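Local coordinates for beta-mannosidase (Trichoderma harzianum, PDB 4CVU), which hydrolyses beta-mannosidic bonds as a glycoside hydrolase of family 2, probably releasing terminal beta-linked mannose from the non-reducing ends of its substrates, at residues Leu771-Leu776 / Ser810-Pro815; Asn371-Glu376 / Leu442-Phe447; Ala256-Leu261 / Pro338-Gln343; Leu864-Asn869 / Lys873-Glu878. One frame throughout, in Å; residues are numbered along the deposited sequence.

Contact 1. Residues Leu771-Leu776 / Ser810-Pro815. With CD (cadmium ion), chain B.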
# COMPACT_ATOMS: atom_id res chain seq x y z
N LEU A 771 13.05 -14.93 45.34
CA LEU A 771 12.13 -15.88 44.71
C LEU A 771 10.75 -15.71 45.34
O LEU A 771 10.51 -16.21 46.45
CB LEU A 771 12.63 -17.30 44.94
CG LEU A 771 14.05 -17.55 44.41
CD1 LEU A 771 14.60 -18.88 44.91
CD2 LEU A 771 14.07 -17.50 42.89
N THR A 772 9.87 -14.99 44.64
CA THR A 772 8.58 -14.60 45.16
C THR A 772 7.41 -15.23 44.41
O THR A 772 7.15 -14.88 43.27
CB THR A 772 8.40 -13.06 45.08
OG1 THR A 772 9.52 -12.42 45.69
CG2 THR A 772 7.09 -12.61 45.77
N TRP A 773 6.69 -16.13 45.08
CA TRP A 773 5.52 -16.78 44.50
C TRP A 773 4.24 -15.98 44.82
O TRP A 773 3.90 -15.77 45.99
CB TRP A 773 5.36 -18.19 45.04
CG TRP A 773 6.29 -19.22 44.49
CD1 TRP A 773 7.44 -19.68 45.06
CD2 TRP A 773 6.11 -19.97 43.28
NE1 TRP A 773 8.01 -20.65 44.27
CE2 TRP A 773 7.20 -20.85 43.18
CE3 TRP A 773 5.14 -19.97 42.28
CZ2 TRP A 773 7.36 -21.74 42.09
CZ3 TRP A 773 5.30 -20.85 41.19
CH2 TRP A 773 6.40 -21.73 41.12
N VAL A 774 3.54 -15.53 43.77
CA VAL A 774 2.24 -14.88 43.91
C VAL A 774 1.22 -15.56 43.01
O VAL A 774 1.59 -16.28 42.09
CB VAL A 774 2.32 -13.38 43.58
CG1 VAL A 774 3.34 -12.71 44.49
CG2 VAL A 774 2.68 -13.16 42.13
N ASP A 775 -0.07 -15.34 43.28
CA ASP A 775 -1.13 -15.72 42.33
C ASP A 775 -1.27 -14.59 41.30
O ASP A 775 -0.61 -13.56 41.42
CB ASP A 775 -2.47 -16.03 43.06
CG ASP A 775 -3.08 -14.82 43.78
OD1 ASP A 775 -2.76 -13.66 43.46
OD2 ASP A 775 -3.91 -15.04 44.71
N LEU A 776 -2.13 -14.76 40.30
CA LEU A 776 -2.18 -13.83 39.15
C LEU A 776 -2.95 -12.52 39.42
O LEU A 776 -3.06 -11.64 38.54
CB LEU A 776 -2.66 -14.56 37.90
CG LEU A 776 -1.89 -15.88 37.62
CD1 LEU A 776 -2.44 -16.64 36.42
CD2 LEU A 776 -0.40 -15.64 37.41
N SER A 810 5.63 -32.49 44.81
CA SER A 810 6.17 -33.12 46.03
C SER A 810 6.76 -32.15 47.04
O SER A 810 6.63 -32.37 48.24
CB SER A 810 7.28 -34.14 45.70
OG SER A 810 6.94 -34.95 44.60
N ASP A 811 7.46 -31.12 46.56
CA ASP A 811 8.22 -30.19 47.42
C ASP A 811 7.60 -28.80 47.57
O ASP A 811 7.93 -28.06 48.49
CB ASP A 811 9.64 -29.98 46.90
CG ASP A 811 10.42 -31.27 46.78
OD1 ASP A 811 10.42 -32.10 47.72
OD2 ASP A 811 11.06 -31.45 45.74
N LEU A 812 6.73 -28.41 46.64
CA LEU A 812 6.08 -27.12 46.73
C LEU A 812 4.62 -27.35 47.03
O LEU A 812 4.10 -28.43 46.80
CB LEU A 812 6.23 -26.33 45.44
CG LEU A 812 7.66 -26.09 44.96
CD1 LEU A 812 7.65 -25.23 43.70
CD2 LEU A 812 8.51 -25.45 46.05
N LYS A 813 3.98 -26.31 47.56
CA LYS A 813 2.54 -26.31 47.80
C LYS A 813 1.91 -25.14 47.03
O LYS A 813 1.78 -24.04 47.56
CB LYS A 813 2.24 -26.25 49.30
CG LYS A 813 2.66 -27.50 50.08
CD LYS A 813 1.75 -28.70 49.82
N ILE A 814 1.54 -25.40 45.79
CA ILE A 814 0.87 -24.40 44.97
C ILE A 814 -0.60 -24.81 44.86
O ILE A 814 -0.91 -25.86 44.31
CB ILE A 814 1.51 -24.31 43.57
CG1 ILE A 814 3.00 -24.01 43.72
CG2 ILE A 814 0.82 -23.24 42.73
CD1 ILE A 814 3.79 -24.16 42.44
N PRO A 815 -1.52 -24.01 45.42
CA PRO A 815 -2.94 -24.40 45.42
C PRO A 815 -3.51 -24.58 44.02
O PRO A 815 -4.28 -25.53 43.78
CB PRO A 815 -3.62 -23.22 46.12
CG PRO A 815 -2.55 -22.56 46.92
CD PRO A 815 -1.30 -22.73 46.13
CD CD B . 12.84 -33.00 45.38
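Where a loop packs on a strand of the Mannosidase Ig/CBM-like domain, the indole of Trp773 meets Leu812 and Ile814, two residues of the irregular loop that follows strand 799-807. Ile814 approaches with its outermost carbon, CD1, which lies 4.1 Å from the centroid of the Trp773 six-membered ring. That line is only 26° off the ring normal, so the contact is a CH-pi interaction over the ring face. CH2 and CZ3 of Trp773 both lie 3.8 Å from Ile814 CD1. Leu812 adds a second methyl from an oblique direction, its CD1 lying 3.9 Å from Trp773 CZ2. Both aliphatic chains cross the indole at about a right angle and touch it with their ends rather than along their length. With CG1 of Ile814 set anti to the carbonyl carbon (chi1 -56°), CD1 is carried toward the ring. No hydrogen bond joins the segments, and the buried area, summed over both sides, is 113 Å². One residue before Leu812, Asp811 OD2 binds a cadmium ion at 2.4 Å and also accepts a hydrogen bond from Asn807 N, which ties the start of the loop to the end of strand 799-807. Strand 765-774 pairs with strand 821-830, whose Leu822 also touches Trp773, while Leu812 packs on Ala806 of strand 799-807 and Ile814 on Ala820.

Contact 2. Residues Asn371-Glu376 / Leu442-Phe447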
# COMPACT_ATOMS: atom_id res chain seq x y z
N ASN A 371 37.10 -32.00 20.29
CA ASN A 371 37.73 -30.83 19.72
C ASN A 371 37.05 -29.55 20.22
O ASN A 371 35.86 -29.50 20.40
CB ASN A 371 37.62 -30.86 18.21
CG ASN A 371 38.70 -31.66 17.56
OD1 ASN A 371 38.72 -32.88 17.65
ND2 ASN A 371 39.63 -30.96 16.88
N ASN A 372 37.84 -28.53 20.37
CA ASN A 372 37.37 -27.29 20.85
C ASN A 372 36.57 -26.68 19.76
O ASN A 372 36.63 -27.14 18.62
CB ASN A 372 38.56 -26.38 21.09
CG ASN A 372 39.28 -26.70 22.35
OD1 ASN A 372 38.90 -26.27 23.42
ND2 ASN A 372 40.34 -27.44 22.23
N TRP A 373 35.81 -25.67 20.11
CA TRP A 373 35.28 -24.66 19.17
C TRP A 373 34.99 -23.44 20.02
O TRP A 373 33.92 -23.31 20.52
CB TRP A 373 34.01 -25.15 18.45
CG TRP A 373 33.58 -24.29 17.34
CD1 TRP A 373 33.08 -23.03 17.41
CD2 TRP A 373 33.63 -24.63 15.94
NE1 TRP A 373 32.80 -22.57 16.14
CE2 TRP A 373 33.14 -23.52 15.22
CE3 TRP A 373 34.05 -25.73 15.23
CZ2 TRP A 373 33.07 -23.49 13.85
CZ3 TRP A 373 34.00 -25.71 13.86
CH2 TRP A 373 33.49 -24.58 13.17
N HIS A 374 35.97 -22.57 20.17
CA HIS A 374 35.83 -21.35 20.93
C HIS A 374 36.79 -20.25 20.50
O HIS A 374 37.68 -20.46 19.73
CB HIS A 374 35.89 -21.58 22.44
CG HIS A 374 37.25 -21.90 22.96
ND1 HIS A 374 37.71 -23.19 23.09
CD2 HIS A 374 38.25 -21.10 23.39
CE1 HIS A 374 38.93 -23.17 23.58
NE2 HIS A 374 39.28 -21.91 23.76
N PHE A 375 36.59 -19.07 21.06
CA PHE A 375 37.38 -17.92 20.75
C PHE A 375 38.17 -17.47 21.99
O PHE A 375 37.70 -17.64 23.11
CB PHE A 375 36.46 -16.81 20.26
CG PHE A 375 35.92 -17.03 18.88
CD1 PHE A 375 34.76 -17.76 18.67
CD2 PHE A 375 36.56 -16.47 17.78
CE1 PHE A 375 34.28 -17.92 17.40
CE2 PHE A 375 36.06 -16.62 16.51
CZ PHE A 375 34.95 -17.36 16.31
N GLU A 376 39.34 -16.87 21.79
CA GLU A 376 40.14 -16.25 22.85
C GLU A 376 40.60 -14.84 22.44
O GLU A 376 41.08 -14.65 21.33
CB GLU A 376 41.37 -17.08 23.15
CG GLU A 376 41.06 -18.48 23.63
CD GLU A 376 42.28 -19.31 23.91
OE1 GLU A 376 43.42 -18.77 23.87
OE2 GLU A 376 42.11 -20.52 24.16
N LEU A 442 32.97 -8.22 17.81
CA LEU A 442 33.76 -9.16 17.00
C LEU A 442 32.97 -9.61 15.80
O LEU A 442 31.77 -9.91 15.95
CB LEU A 442 34.15 -10.40 17.85
CG LEU A 442 35.21 -10.11 18.92
CD1 LEU A 442 35.44 -11.33 19.83
CD2 LEU A 442 36.52 -9.71 18.26
N LEU A 443 33.61 -9.64 14.62
CA LEU A 443 33.00 -10.09 13.40
C LEU A 443 33.61 -11.41 12.90
O LEU A 443 34.67 -11.42 12.28
CB LEU A 443 33.11 -9.03 12.28
CG LEU A 443 32.36 -7.76 12.54
CD1 LEU A 443 32.38 -6.79 11.38
CD2 LEU A 443 30.96 -8.06 13.03
N TRP A 444 32.92 -12.50 13.12
CA TRP A 444 33.30 -13.74 12.56
C TRP A 444 32.93 -13.68 11.09
O TRP A 444 31.79 -13.72 10.80
CB TRP A 444 32.57 -14.84 13.30
CG TRP A 444 32.25 -16.12 12.60
CD1 TRP A 444 32.31 -16.41 11.27
CD2 TRP A 444 31.86 -17.32 13.24
NE1 TRP A 444 31.94 -17.69 11.05
CE2 TRP A 444 31.66 -18.28 12.24
CE3 TRP A 444 31.59 -17.65 14.55
CZ2 TRP A 444 31.25 -19.58 12.53
CZ3 TRP A 444 31.20 -18.95 14.84
CH2 TRP A 444 31.01 -19.88 13.84
N SER A 445 33.89 -13.72 10.19
CA SER A 445 33.68 -13.50 8.80
C SER A 445 33.85 -14.72 7.93
O SER A 445 34.47 -15.69 8.34
CB SER A 445 34.54 -12.34 8.30
OG SER A 445 34.38 -11.27 9.16
N GLU A 446 33.25 -14.66 6.75
CA GLU A 446 33.18 -15.85 5.89
C GLU A 446 33.41 -15.50 4.43
O GLU A 446 33.17 -14.37 4.01
CB GLU A 446 31.83 -16.57 6.09
CG GLU A 446 31.65 -17.07 7.52
CD GLU A 446 30.51 -18.08 7.76
OE1 GLU A 446 29.64 -18.32 6.92
OE2 GLU A 446 30.48 -18.63 8.87
N PHE A 447 33.91 -16.48 3.68
CA PHE A 447 34.03 -16.35 2.24
C PHE A 447 32.69 -16.67 1.55
O PHE A 447 31.91 -17.48 2.06
CB PHE A 447 35.13 -17.29 1.71
CG PHE A 447 36.52 -17.04 2.29
CD1 PHE A 447 36.91 -15.79 2.73
CD2 PHE A 447 37.44 -18.08 2.35
CE1 PHE A 447 38.18 -15.59 3.24
CE2 PHE A 447 38.71 -17.88 2.85
CZ PHE A 447 39.08 -16.63 3.31
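An aromatic cluster formed by Trp373, Phe375 and Trp444 joins strand 374-377 and the loop before it to strand 442-446. All three residues are buried, and the contact is made by ring carbons and one indole nitrogen without any hydrogen bond across it. Phe375 comes to Trp444 with the far end of its ring: CZ lies 3.8 Å from Trp444 CE3. The two six-membered rings are inclined at 41° with centroids 5.9 Å apart, an oblique pairing. Trp373 presents its edge, and Trp444 CH2 sits near the plane of that indole, 4.0 Å from NE1. Setting CG of Trp373 anti to the backbone N (chi1 -170°) swings the indole toward the other strand, although its CB does not point there. Strand 442-446 is one of the parallel strands that, as in other family 2 hydrolases, probably build the (beta/alpha)8 catalytic barrel; Trp444 also packs on Cys483 and Met485 of the next strand. The indole is held at its pyrrole side as well, NE1 donating to the anti lone pair of Glu446 OE2 at 2.8 Å in a bent bond, the oxygen tilted 29° from the ring plane. That oxygen also forms a salt bridge with Arg420. A leucine at Trp444 would probably leave Phe375 and Trp373 facing a gap, and Glu446 OE2 without the indole N-H, with Arg420 as a remaining partner. Within strand 374-377, His374 NE2 donates to Glu376 OE2 at 3.2 Å, nearly in the imidazole plane, and Trp373 and His374 form a classic beta bulge opposite Ser354.

Contact 3. Residues Ala256-Leu261 / Pro338-Gln343. With MAN (alpha-D-mannopyranose), chain E.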
# COMPACT_ATOMS: atom_id res chain seq x y z
N ALA A 256 53.32 -4.32 6.78
CA ALA A 256 52.56 -3.47 5.90
C ALA A 256 52.89 -3.81 4.47
O ALA A 256 54.01 -3.66 4.06
CB ALA A 256 52.86 -2.01 6.17
N SER A 257 51.90 -4.24 3.70
CA SER A 257 52.07 -4.61 2.31
C SER A 257 51.08 -3.79 1.46
O SER A 257 49.85 -3.84 1.67
CB SER A 257 51.84 -6.12 2.15
OG SER A 257 52.14 -6.53 0.83
N LEU A 258 51.62 -3.02 0.53
CA LEU A 258 50.80 -2.05 -0.22
C LEU A 258 50.71 -2.37 -1.72
O LEU A 258 51.75 -2.49 -2.38
CB LEU A 258 51.41 -0.66 -0.08
CG LEU A 258 51.09 0.15 1.18
CD1 LEU A 258 51.80 -0.38 2.42
CD2 LEU A 258 51.49 1.61 0.93
N ASP A 259 49.49 -2.49 -2.24
CA ASP A 259 49.24 -2.63 -3.67
C ASP A 259 49.03 -1.24 -4.30
O ASP A 259 48.48 -0.36 -3.66
CB ASP A 259 48.01 -3.52 -3.93
CG ASP A 259 48.16 -4.90 -3.31
OD1 ASP A 259 49.28 -5.43 -3.33
OD2 ASP A 259 47.15 -5.45 -2.77
N PHE A 260 49.48 -1.06 -5.55
CA PHE A 260 49.46 0.27 -6.19
C PHE A 260 49.47 0.22 -7.73
O PHE A 260 49.69 -0.83 -8.32
CB PHE A 260 50.65 1.11 -5.67
CG PHE A 260 52.01 0.47 -5.95
CD1 PHE A 260 52.67 0.68 -7.15
CD2 PHE A 260 52.61 -0.36 -5.00
CE1 PHE A 260 53.90 0.07 -7.41
CE2 PHE A 260 53.83 -0.97 -5.26
CZ PHE A 260 54.48 -0.76 -6.46
N LEU A 261 49.18 1.36 -8.34
CA LEU A 261 49.51 1.63 -9.74
C LEU A 261 50.44 2.88 -9.77
O LEU A 261 50.35 3.68 -8.87
CB LEU A 261 48.22 1.91 -10.53
CG LEU A 261 47.05 0.92 -10.43
CD1 LEU A 261 45.74 1.57 -10.86
CD2 LEU A 261 47.28 -0.35 -11.23
N PRO A 338 57.52 11.30 -0.23
CA PRO A 338 56.92 10.02 -0.60
C PRO A 338 56.11 10.09 -1.87
O PRO A 338 55.52 11.11 -2.17
CB PRO A 338 56.00 9.73 0.58
CG PRO A 338 56.65 10.40 1.72
CD PRO A 338 57.16 11.69 1.14
N ILE A 339 56.12 9.00 -2.63
CA ILE A 339 55.30 8.89 -3.83
C ILE A 339 54.08 7.96 -3.62
O ILE A 339 53.23 7.89 -4.50
CB ILE A 339 56.11 8.39 -5.04
CG1 ILE A 339 56.77 7.03 -4.75
CG2 ILE A 339 57.17 9.42 -5.44
CD1 ILE A 339 57.26 6.34 -6.00
N LEU A 340 54.02 7.25 -2.49
CA LEU A 340 52.85 6.42 -2.12
C LEU A 340 52.61 6.52 -0.61
O LEU A 340 53.49 6.25 0.18
CB LEU A 340 53.07 4.96 -2.53
CG LEU A 340 52.01 3.92 -2.19
CD1 LEU A 340 50.70 4.24 -2.91
CD2 LEU A 340 52.49 2.53 -2.57
N VAL A 341 51.41 6.94 -0.23
CA VAL A 341 51.03 7.09 1.17
C VAL A 341 49.71 6.34 1.39
O VAL A 341 48.81 6.42 0.57
CB VAL A 341 50.88 8.57 1.53
CG1 VAL A 341 50.53 8.76 3.00
CG2 VAL A 341 52.17 9.32 1.22
N SER A 342 49.61 5.59 2.47
CA SER A 342 48.38 4.82 2.77
C SER A 342 48.12 4.92 4.26
O SER A 342 49.05 4.83 5.05
CB SER A 342 48.55 3.35 2.39
OG SER A 342 47.35 2.64 2.57
N GLN A 343 46.86 5.09 4.63
CA GLN A 343 46.47 5.19 6.03
C GLN A 343 45.33 4.23 6.34
O GLN A 343 44.37 4.14 5.60
CB GLN A 343 46.04 6.61 6.34
CG GLN A 343 45.71 6.84 7.79
CD GLN A 343 45.40 8.30 8.07
OE1 GLN A 343 45.97 9.21 7.45
NE2 GLN A 343 44.49 8.54 9.01
C1 MAN E . 49.34 -11.47 -6.35
C2 MAN E . 49.56 -10.65 -7.60
C3 MAN E . 50.70 -9.68 -7.38
C4 MAN E . 50.52 -8.89 -6.07
C5 MAN E . 50.11 -9.78 -4.90
C6 MAN E . 49.74 -8.95 -3.68
O2 MAN E . 48.38 -9.91 -7.89
O3 MAN E . 50.74 -8.76 -8.46
O4 MAN E . 51.73 -8.27 -5.68
O5 MAN E . 49.05 -10.60 -5.25
O6 MAN E . 48.71 -8.02 -3.94
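Leu340 wedges its CD2 methyl between Leu258 and Phe260, two residues whose CB atoms point at the same partner strand. This one carbon lies 3.8 Å from Leu258 CD2 and equally 3.8 Å from Phe260 CD2, which it approaches obliquely. The side chains of Leu258 and Leu340 slide past each other in opposite directions, whereas Phe260 and Leu340 cross at about a right angle. Phe260 adopts the less common chi1 of 59°, with CG between the backbone N and the carbonyl carbon, and Leu340 CD2 also rests 3.9 Å from Phe260 CB. Further along, Leu258 CD2 touches Ser342 CB at 3.7 Å, while Ser342 OG is hydrogen-bonded to Thr231 OG1. The axes of the short segments 256-261 and 340-343 come within 9.1 Å, their N-to-C directions 124° apart, and share no hydrogen bond, so they meet through side chains in the core of the family 2 beta-sandwich domain. Ile339 and Leu340 form a classic beta bulge against Val330. On the far side of strand 252-261, Asp259 OD1 accepts a hydrogen bond from O6 of a mannose of the attached glycan at 2.7 Å, and OD2 forms a salt bridge with Arg473. An alanine in place of Asp259 would probably leave the mannose hydroxyl without this acceptor and Arg473 without this carboxylate. Thr298 OG1 also bonds both Asp259 OD1 and the mannose.

Contact 4. Residues Leu864-Asn869 / Lys873-Glu878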
# COMPACT_ATOMS: atom_id res chain seq x y z
N LEU A 864 -3.80 -1.93 33.10
CA LEU A 864 -2.52 -1.27 32.99
C LEU A 864 -2.73 0.22 32.82
O LEU A 864 -3.66 0.63 32.14
CB LEU A 864 -1.75 -1.80 31.78
CG LEU A 864 -1.16 -3.21 31.83
CD1 LEU A 864 -0.81 -3.66 30.44
CD2 LEU A 864 0.08 -3.21 32.70
N HIS A 865 -1.93 0.99 33.50
CA HIS A 865 -1.82 2.45 33.24
C HIS A 865 -0.40 2.88 32.66
O HIS A 865 0.71 2.39 32.98
CB HIS A 865 -2.01 3.26 34.53
CG HIS A 865 -3.43 3.33 35.05
ND1 HIS A 865 -4.14 2.22 35.44
CD2 HIS A 865 -4.24 4.39 35.27
CE1 HIS A 865 -5.33 2.59 35.88
NE2 HIS A 865 -5.41 3.90 35.79
N LEU A 866 -0.49 3.80 31.72
CA LEU A 866 0.71 4.19 31.03
C LEU A 866 0.74 5.69 30.95
O LEU A 866 -0.28 6.31 30.65
CB LEU A 866 0.72 3.57 29.62
CG LEU A 866 1.90 3.89 28.69
CD1 LEU A 866 3.15 3.26 29.22
CD2 LEU A 866 1.64 3.41 27.24
N SER A 867 1.89 6.28 31.24
CA SER A 867 2.07 7.73 31.14
C SER A 867 3.48 8.02 30.75
O SER A 867 4.37 7.17 30.91
CB SER A 867 1.73 8.42 32.48
OG SER A 867 2.39 7.80 33.56
N TYR A 868 3.70 9.23 30.25
CA TYR A 868 5.03 9.64 29.85
C TYR A 868 5.43 10.93 30.56
O TYR A 868 4.62 11.85 30.71
CB TYR A 868 5.10 9.88 28.34
CG TYR A 868 6.49 10.23 27.85
CD1 TYR A 868 7.51 9.28 27.83
CD2 TYR A 868 6.77 11.51 27.39
CE1 TYR A 868 8.79 9.60 27.37
CE2 TYR A 868 8.05 11.84 26.91
CZ TYR A 868 9.04 10.89 26.92
OH TYR A 868 10.26 11.21 26.47
N ASN A 869 6.69 10.98 30.98
CA ASN A 869 7.24 12.14 31.69
C ASN A 869 8.26 12.79 30.79
O ASN A 869 9.29 12.20 30.51
CB ASN A 869 7.85 11.72 33.03
CG ASN A 869 8.29 12.92 33.87
OD1 ASN A 869 9.11 13.72 33.43
ND2 ASN A 869 7.75 13.03 35.10
N LYS A 873 12.00 11.70 30.59
CA LYS A 873 11.93 10.90 29.37
C LYS A 873 11.67 9.41 29.64
O LYS A 873 12.10 8.55 28.89
CB LYS A 873 13.17 11.11 28.51
CG LYS A 873 13.41 12.58 28.15
CD LYS A 873 14.26 12.66 26.89
CE LYS A 873 15.13 13.91 26.85
NZ LYS A 873 16.35 13.70 26.02
N LYS A 874 10.93 9.14 30.70
CA LYS A 874 10.56 7.80 31.07
C LYS A 874 9.04 7.62 30.87
O LYS A 874 8.24 8.57 31.03
CB LYS A 874 10.93 7.53 32.53
CG LYS A 874 12.44 7.50 32.79
CD LYS A 874 13.04 6.11 32.59
CE LYS A 874 14.32 5.93 33.41
NZ LYS A 874 15.40 6.67 32.74
N PHE A 875 8.68 6.38 30.50
CA PHE A 875 7.31 5.93 30.54
C PHE A 875 7.14 5.25 31.88
O PHE A 875 8.03 4.50 32.31
CB PHE A 875 7.01 4.92 29.41
CG PHE A 875 6.98 5.52 28.05
CD1 PHE A 875 5.81 6.06 27.53
CD2 PHE A 875 8.13 5.56 27.29
CE1 PHE A 875 5.79 6.64 26.28
CE2 PHE A 875 8.11 6.13 26.03
CZ PHE A 875 6.94 6.67 25.53
N THR A 876 6.03 5.52 32.55
CA THR A 876 5.70 4.75 33.73
C THR A 876 4.55 3.80 33.36
O THR A 876 3.55 4.22 32.81
CB THR A 876 5.37 5.66 34.95
OG1 THR A 876 6.57 6.28 35.43
CG2 THR A 876 4.78 4.86 36.08
N VAL A 877 4.74 2.53 33.73
CA VAL A 877 3.81 1.45 33.46
C VAL A 877 3.37 0.87 34.79
O VAL A 877 4.20 0.54 35.61
CB VAL A 877 4.52 0.32 32.66
CG1 VAL A 877 3.52 -0.75 32.22
CG2 VAL A 877 5.23 0.90 31.46
N GLU A 878 2.07 0.75 35.02
CA GLU A 878 1.57 0.24 36.28
C GLU A 878 0.44 -0.77 36.11
O GLU A 878 -0.52 -0.48 35.44
CB GLU A 878 1.10 1.40 37.18
CG GLU A 878 0.95 1.02 38.64
CD GLU A 878 0.31 2.13 39.48
OE1 GLU A 878 0.05 3.25 38.95
OE2 GLU A 878 0.05 1.88 40.68
O HOH W 1 1.60 5.34 34.55
O HOH W 2 11.56 8.77 25.65
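Tyr868 turns its ring away from its own backbone N (chi1 -176°) while Phe875 keeps its CG beside the N (chi1 -70°), and the two rings meet on one face of the hairpin. Tyr868 CD1 stands over the centre of the Phe875 ring, 3.5 Å from Phe875 CE1. The pair is oblique, its planes at 48°. Beyond the ring, Tyr868 OH lies alongside Lys873, 3.4 Å from its CA, and a water joins that hydroxyl to Lys873 O. On the same face, Leu866 CD1 packs 3.9 Å from Val877 CG2. The opposite face carries Ser867 and Thr876, where a second water spans Ser867 OG and Thr876 O. Two reciprocal pairs of backbone bonds fix the register: His865 N to Glu878 O measures 2.8 Å and Thr876 N to Ser867 O 2.9 Å, each with its return bond. Nearer the turn, Asn869 N bonds Lys874 O. Leu866 faces Val877, and Tyr868 faces Phe875, as non-hydrogen-bonded pairs. The two antiparallel strands and the short turn between them form a beta hairpin of the Ig-fold domain; backbone bonds from Phe875 and Val877 to strand 911-921 tie it into a sheet in which 864-869 is the outermost strand within this chain.

In the fold
The four contacts follow one another along the chain without interleaving, in the order 3, 2, 1, 4. Contact 2 is the most central, about 13 Å from the centre of the chain, and belongs to what is expected to be the catalytic barrel. Contacts 1 and 3 lie on opposite sides of that centre, about 70 Å apart between centres, each in a beta domain of its own. Contact 3 comes within about 15 Å of contact 2 at nearest atoms. Contacts 1 and 4 share the other side, about 11 Å apart at nearest atoms. The mannose beside contact 3 is part of a glycan attached to the protein and marks no substrate pocket; the cadmium beside contact 1 is bound by Asp811.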